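Local coordinates for capsid protein (Penaeus vannamei nodavirus, PDB 5YKZ) that forms the protruding domain of a shrimp nodavirus capsid protein and probably pairs with a second copy to build the dimeric spikes of the particle, at residues Val8-Ala13 with Gly111-Ala116; Tyr39-Ala44 with Gly83-Lys88. One frame throughout, in Å; residues are numbered along the deposited sequence.

Interaction 1. Residues Val8-Ala13 with Gly111-Ala116; sequences VRVDKA and GFNIIA
Four backbone hydrogen bonds join Val8-Ala13 to Gly111-Ala116 as antiparallel neighbours, the short strand axes approaching to 4.5 Å. Arg9 and Ala116 form a closed hydrogen-bonded pair: Arg9 N donates to Ala116 O at 3.0 Å, and Ala116 N returns a nearly straight bond (170° at the hydrogen) to Arg9 O. At the next hydrogen-bonded site, Ile114 is served by two different residues. Ile114 O accepts from Asp11 N at 2.7 Å, with the N-H bent to 138°, whereas Ile114 N donates to Lys12 O at 2.8 Å. One residue thus faces two, and the register slips by one between the Val10-Ile115 and Lys12-Ile114 pairs. Asp11 supplies the irregularity: its backbone turns to helix-like angles, far from extended ones.

The carbonyls also accept CA-H contacts: Arg9 O takes one from Ile115 CA and Ile114 O one from Val10 CA.

The charge of Asp11 is met within its own segment, where OD1 lies 2.6 Å from Arg9 NH2 in a salt bridge; the Arg9 guanidinium has Asp11 CA over one face, offset toward its rim. Lys12 runs alongside Ile114, its CG 3.7 Å from Ile114 CD1, before its chain bends and its amine leads away. On the other face, Val8 CG2, anti to its backbone N, presses on Ile115 CG2 at a tight 3.4 Å, and Val10 CG1 meets Asn113 OD1 obliquely. Two consecutive residues opposite Ile114 make this a classic beta bulge, set in strand 7-15, one of the two edge strands of the antiparallel sheet within this chain.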
# COMPACT_ATOMS: atom_id res chain seq x y z
N VAL B 8 2.39 6.19 -15.17
CA VAL B 8 2.98 5.63 -13.97
C VAL B 8 2.75 4.16 -13.96
O VAL B 8 1.72 3.70 -14.38
CB VAL B 8 2.37 6.41 -12.79
CG1 VAL B 8 0.90 6.48 -12.74
CG2 VAL B 8 2.80 5.81 -11.52
N ARG B 9 3.70 3.40 -13.47
CA ARG B 9 3.56 1.99 -13.38
C ARG B 9 4.29 1.44 -12.19
O ARG B 9 5.15 2.11 -11.63
CB ARG B 9 4.11 1.36 -14.68
CG ARG B 9 5.56 1.57 -14.91
CD ARG B 9 6.08 0.91 -16.23
NE ARG B 9 7.40 0.38 -16.02
CZ ARG B 9 7.68 -0.92 -15.77
NH1 ARG B 9 6.71 -1.87 -15.70
NH2 ARG B 9 8.93 -1.25 -15.57
N VAL B 10 3.98 0.22 -11.84
CA VAL B 10 4.81 -0.55 -10.88
C VAL B 10 5.92 -1.16 -11.65
O VAL B 10 5.63 -2.08 -12.47
CB VAL B 10 3.99 -1.61 -10.12
CG1 VAL B 10 4.93 -2.38 -9.21
CG2 VAL B 10 3.00 -0.87 -9.28
N ASP B 11 7.11 -0.68 -11.43
CA ASP B 11 8.30 -1.21 -12.04
C ASP B 11 8.70 -2.57 -11.56
O ASP B 11 9.10 -3.51 -12.36
CB ASP B 11 9.46 -0.28 -11.89
CG ASP B 11 10.68 -0.88 -12.54
OD1 ASP B 11 10.72 -0.87 -13.77
OD2 ASP B 11 11.50 -1.53 -11.86
N LYS B 12 8.63 -2.78 -10.26
CA LYS B 12 8.83 -4.11 -9.69
C LYS B 12 8.27 -4.14 -8.29
O LYS B 12 8.03 -3.10 -7.61
CB LYS B 12 10.20 -4.60 -9.66
CG LYS B 12 11.09 -3.59 -9.10
CD LYS B 12 12.58 -3.92 -9.44
CE LYS B 12 12.87 -5.38 -9.14
NZ LYS B 12 14.28 -5.75 -9.43
N ALA B 13 7.99 -5.35 -7.86
CA ALA B 13 7.53 -5.65 -6.49
C ALA B 13 8.71 -6.29 -5.79
O ALA B 13 9.37 -7.21 -6.37
CB ALA B 13 6.43 -6.66 -6.71
N GLY B 111 6.32 -6.59 1.71
CA GLY B 111 7.10 -5.95 0.68
C GLY B 111 6.56 -4.61 0.28
O GLY B 111 5.77 -3.97 1.00
N PHE B 112 7.02 -4.18 -0.87
CA PHE B 112 6.69 -2.87 -1.39
C PHE B 112 6.65 -2.91 -2.89
O PHE B 112 7.31 -3.76 -3.53
CB PHE B 112 7.66 -1.76 -0.87
CG PHE B 112 9.11 -2.07 -1.11
CD1 PHE B 112 9.82 -2.82 -0.20
CD2 PHE B 112 9.74 -1.54 -2.19
CE1 PHE B 112 11.17 -3.05 -0.39
CE2 PHE B 112 11.11 -1.75 -2.36
CZ PHE B 112 11.80 -2.52 -1.45
N ASN B 113 5.89 -1.99 -3.47
CA ASN B 113 5.91 -1.68 -4.88
C ASN B 113 6.79 -0.58 -5.18
O ASN B 113 6.82 0.38 -4.43
CB ASN B 113 4.48 -1.39 -5.37
CG ASN B 113 3.68 -2.76 -5.46
OD1 ASN B 113 4.16 -3.74 -5.98
ND2 ASN B 113 2.71 -2.81 -4.86
N ILE B 114 7.60 -0.67 -6.25
CA ILE B 114 8.47 0.40 -6.71
C ILE B 114 7.79 1.04 -7.90
O ILE B 114 7.59 0.40 -8.95
CB ILE B 114 9.84 -0.10 -7.10
CG1 ILE B 114 10.47 -0.94 -5.96
CG2 ILE B 114 10.70 1.07 -7.54
CD1 ILE B 114 11.89 -1.35 -6.25
N ILE B 115 7.34 2.25 -7.73
CA ILE B 115 6.48 2.99 -8.66
C ILE B 115 7.32 4.02 -9.36
O ILE B 115 8.12 4.70 -8.79
CB ILE B 115 5.34 3.67 -7.93
CG1 ILE B 115 4.56 2.62 -7.17
CG2 ILE B 115 4.45 4.39 -8.92
CD1 ILE B 115 3.65 3.11 -6.17
N ALA B 116 7.17 4.01 -10.71
CA ALA B 116 8.01 4.77 -11.62
C ALA B 116 7.16 5.54 -12.63
O ALA B 116 6.14 5.02 -13.10
CB ALA B 116 8.93 3.78 -12.38

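Interaction 2. Residues Tyr39-Ala44 with Gly83-Lys88; sequences YLLTPA and GFIKVK
Backbone pairing between Tyr39-Ala44 and Gly83-Lys88 consists of two closed antiparallel hydrogen-bonded pairs in unbroken register. Tyr39 N donates to Val87 O at 2.9 Å and Val87 N answers to Tyr39 O; Leu41 N reaches Ile85 O at 2.8 Å, and Ile85 N bonds back to Leu41 O in the carbonyl plane, on a lone pair. Between them Leu40 and Lys86 form the non-hydrogen-bonded pair. Its Leu40 CA approaches Ile85 O to 3.1 Å in a CA-H contact, so that carbonyl takes both an N-H and a C-H.

Apolar contacts divide between the two faces. On one, the Leu41 and Ile85 side chains cross obliquely, Leu41 CD1 lying 3.8 Å from Ile85 CG2 and also reaching Val87 CG1, with Ile70, Phe95 and Leu97 packing around them. On the other, Leu40, its CG anti to the backbone N (chi1 -166°), brings CD1 within 3.9 Å of Phe84 CD1.

Polar ends are satisfied outside the pair. Tyr39 OH hydrogen-bonds Ser34 N. The Lys86 chain, bent at chi2, chi3 and chi4, lays CD 3.3 Å from Tyr39 O and carries NZ to a salt bridge with Asp7 OD1 and a hydrogen bond to Val8 O, both of the second subunit. This is a regular antiparallel strand pair of a beta-sheet domain, with Tyr39, Leu41, Ile85 and Val87 facing inward and Leu40 and Lys86 toward the second subunit.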
# COMPACT_ATOMS: atom_id res chain seq x y z
N TYR B 39 11.95 7.23 -7.35
CA TYR B 39 10.86 6.23 -7.26
C TYR B 39 10.03 6.47 -6.06
O TYR B 39 10.56 7.02 -5.04
CB TYR B 39 11.45 4.81 -7.24
CG TYR B 39 12.19 4.47 -8.46
CD1 TYR B 39 11.52 3.93 -9.55
CD2 TYR B 39 13.57 4.66 -8.59
CE1 TYR B 39 12.20 3.65 -10.74
CE2 TYR B 39 14.23 4.35 -9.78
CZ TYR B 39 13.51 3.85 -10.81
OH TYR B 39 14.23 3.52 -11.98
N LEU B 40 8.83 6.03 -6.05
CA LEU B 40 7.96 5.98 -4.83
C LEU B 40 7.79 4.54 -4.43
O LEU B 40 7.54 3.68 -5.31
CB LEU B 40 6.65 6.56 -5.23
CG LEU B 40 5.73 6.93 -4.16
CD1 LEU B 40 6.21 8.16 -3.31
CD2 LEU B 40 4.32 7.17 -4.69
N LEU B 41 7.86 4.25 -3.15
CA LEU B 41 7.65 2.91 -2.63
C LEU B 41 6.43 2.88 -1.77
O LEU B 41 6.26 3.75 -0.90
CB LEU B 41 8.84 2.44 -1.77
CG LEU B 41 10.22 2.81 -2.24
CD1 LEU B 41 11.28 2.29 -1.33
CD2 LEU B 41 10.49 2.31 -3.68
N THR B 42 5.53 1.90 -1.96
CA THR B 42 4.33 1.74 -1.18
C THR B 42 4.25 0.33 -0.65
O THR B 42 4.68 -0.62 -1.36
CB THR B 42 3.10 2.07 -2.08
OG1 THR B 42 3.12 1.22 -3.29
CG2 THR B 42 3.12 3.48 -2.49
N PRO B 43 3.71 0.12 0.54
CA PRO B 43 3.71 -1.23 1.15
C PRO B 43 2.67 -2.15 0.57
O PRO B 43 1.61 -1.68 0.14
CB PRO B 43 3.38 -0.92 2.62
CG PRO B 43 2.55 0.35 2.54
CD PRO B 43 3.17 1.16 1.46
N ALA B 44 2.86 -3.43 0.66
CA ALA B 44 1.89 -4.45 0.25
C ALA B 44 2.26 -5.77 0.84
O ALA B 44 3.50 -6.07 1.00
CB ALA B 44 1.79 -4.56 -1.26
N GLY B 83 2.31 4.74 4.84
CA GLY B 83 3.54 5.41 4.46
C GLY B 83 3.97 5.15 3.08
O GLY B 83 3.67 4.11 2.52
N PHE B 84 4.72 6.10 2.54
CA PHE B 84 5.28 5.95 1.23
C PHE B 84 6.62 6.63 1.21
O PHE B 84 6.82 7.71 1.86
CB PHE B 84 4.36 6.50 0.12
CG PHE B 84 3.73 7.86 0.39
CD1 PHE B 84 4.30 9.03 0.02
CD2 PHE B 84 2.49 7.93 0.95
CE1 PHE B 84 3.72 10.23 0.25
CE2 PHE B 84 1.87 9.11 1.12
CZ PHE B 84 2.46 10.24 0.84
N ILE B 85 7.58 6.04 0.57
CA ILE B 85 8.98 6.49 0.51
C ILE B 85 9.27 7.06 -0.84
O ILE B 85 8.93 6.46 -1.88
CB ILE B 85 9.91 5.29 0.82
CG1 ILE B 85 9.84 4.94 2.27
CG2 ILE B 85 11.35 5.63 0.39
CD1 ILE B 85 10.48 3.61 2.65
N LYS B 86 9.93 8.19 -0.89
CA LYS B 86 10.52 8.74 -2.09
C LYS B 86 12.01 8.58 -1.96
O LYS B 86 12.61 9.01 -0.98
CB LYS B 86 10.16 10.21 -2.25
CG LYS B 86 10.78 10.97 -3.40
CD LYS B 86 10.69 10.35 -4.77
CE LYS B 86 9.27 10.33 -5.18
NZ LYS B 86 8.60 11.63 -5.25
N VAL B 87 12.64 7.98 -2.95
CA VAL B 87 14.05 7.68 -2.91
C VAL B 87 14.63 7.75 -4.29
O VAL B 87 13.98 7.33 -5.31
CB VAL B 87 14.31 6.32 -2.26
CG1 VAL B 87 13.62 5.18 -3.04
CG2 VAL B 87 15.81 6.08 -2.00
N LYS B 88 15.83 8.29 -4.39
CA LYS B 88 16.58 8.37 -5.66
C LYS B 88 17.67 7.38 -5.67
O LYS B 88 18.45 7.23 -4.72
CB LYS B 88 17.12 9.76 -5.82
CG LYS B 88 17.78 10.08 -7.18
CD LYS B 88 18.29 11.53 -7.25
CE LYS B 88 19.04 11.80 -8.55
NZ LYS B 88 19.46 13.27 -8.65

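Interactions 1 and 2 lie on four strands that are neighbours in one antiparallel sheet, in the order 7-15, 111-118, 38-48 and 79-88, with centres about 8 Å apart. Strands 111-118 and 38-48 join them: Asn113 N lies 2.8 Å from Thr42 O and Ile115 N is equally close to Leu40 O, both probable hydrogen bonds. Along the chain, both segments of interaction 2 fall between those of interaction 1, so the first and last strands of the chain pair next to strands that come between them in sequence. Both contacts touch the second subunit, where Phe84 packs on its Val10 and Leu40 on its Ile115, consistent with a shared surface forming the dimeric spike.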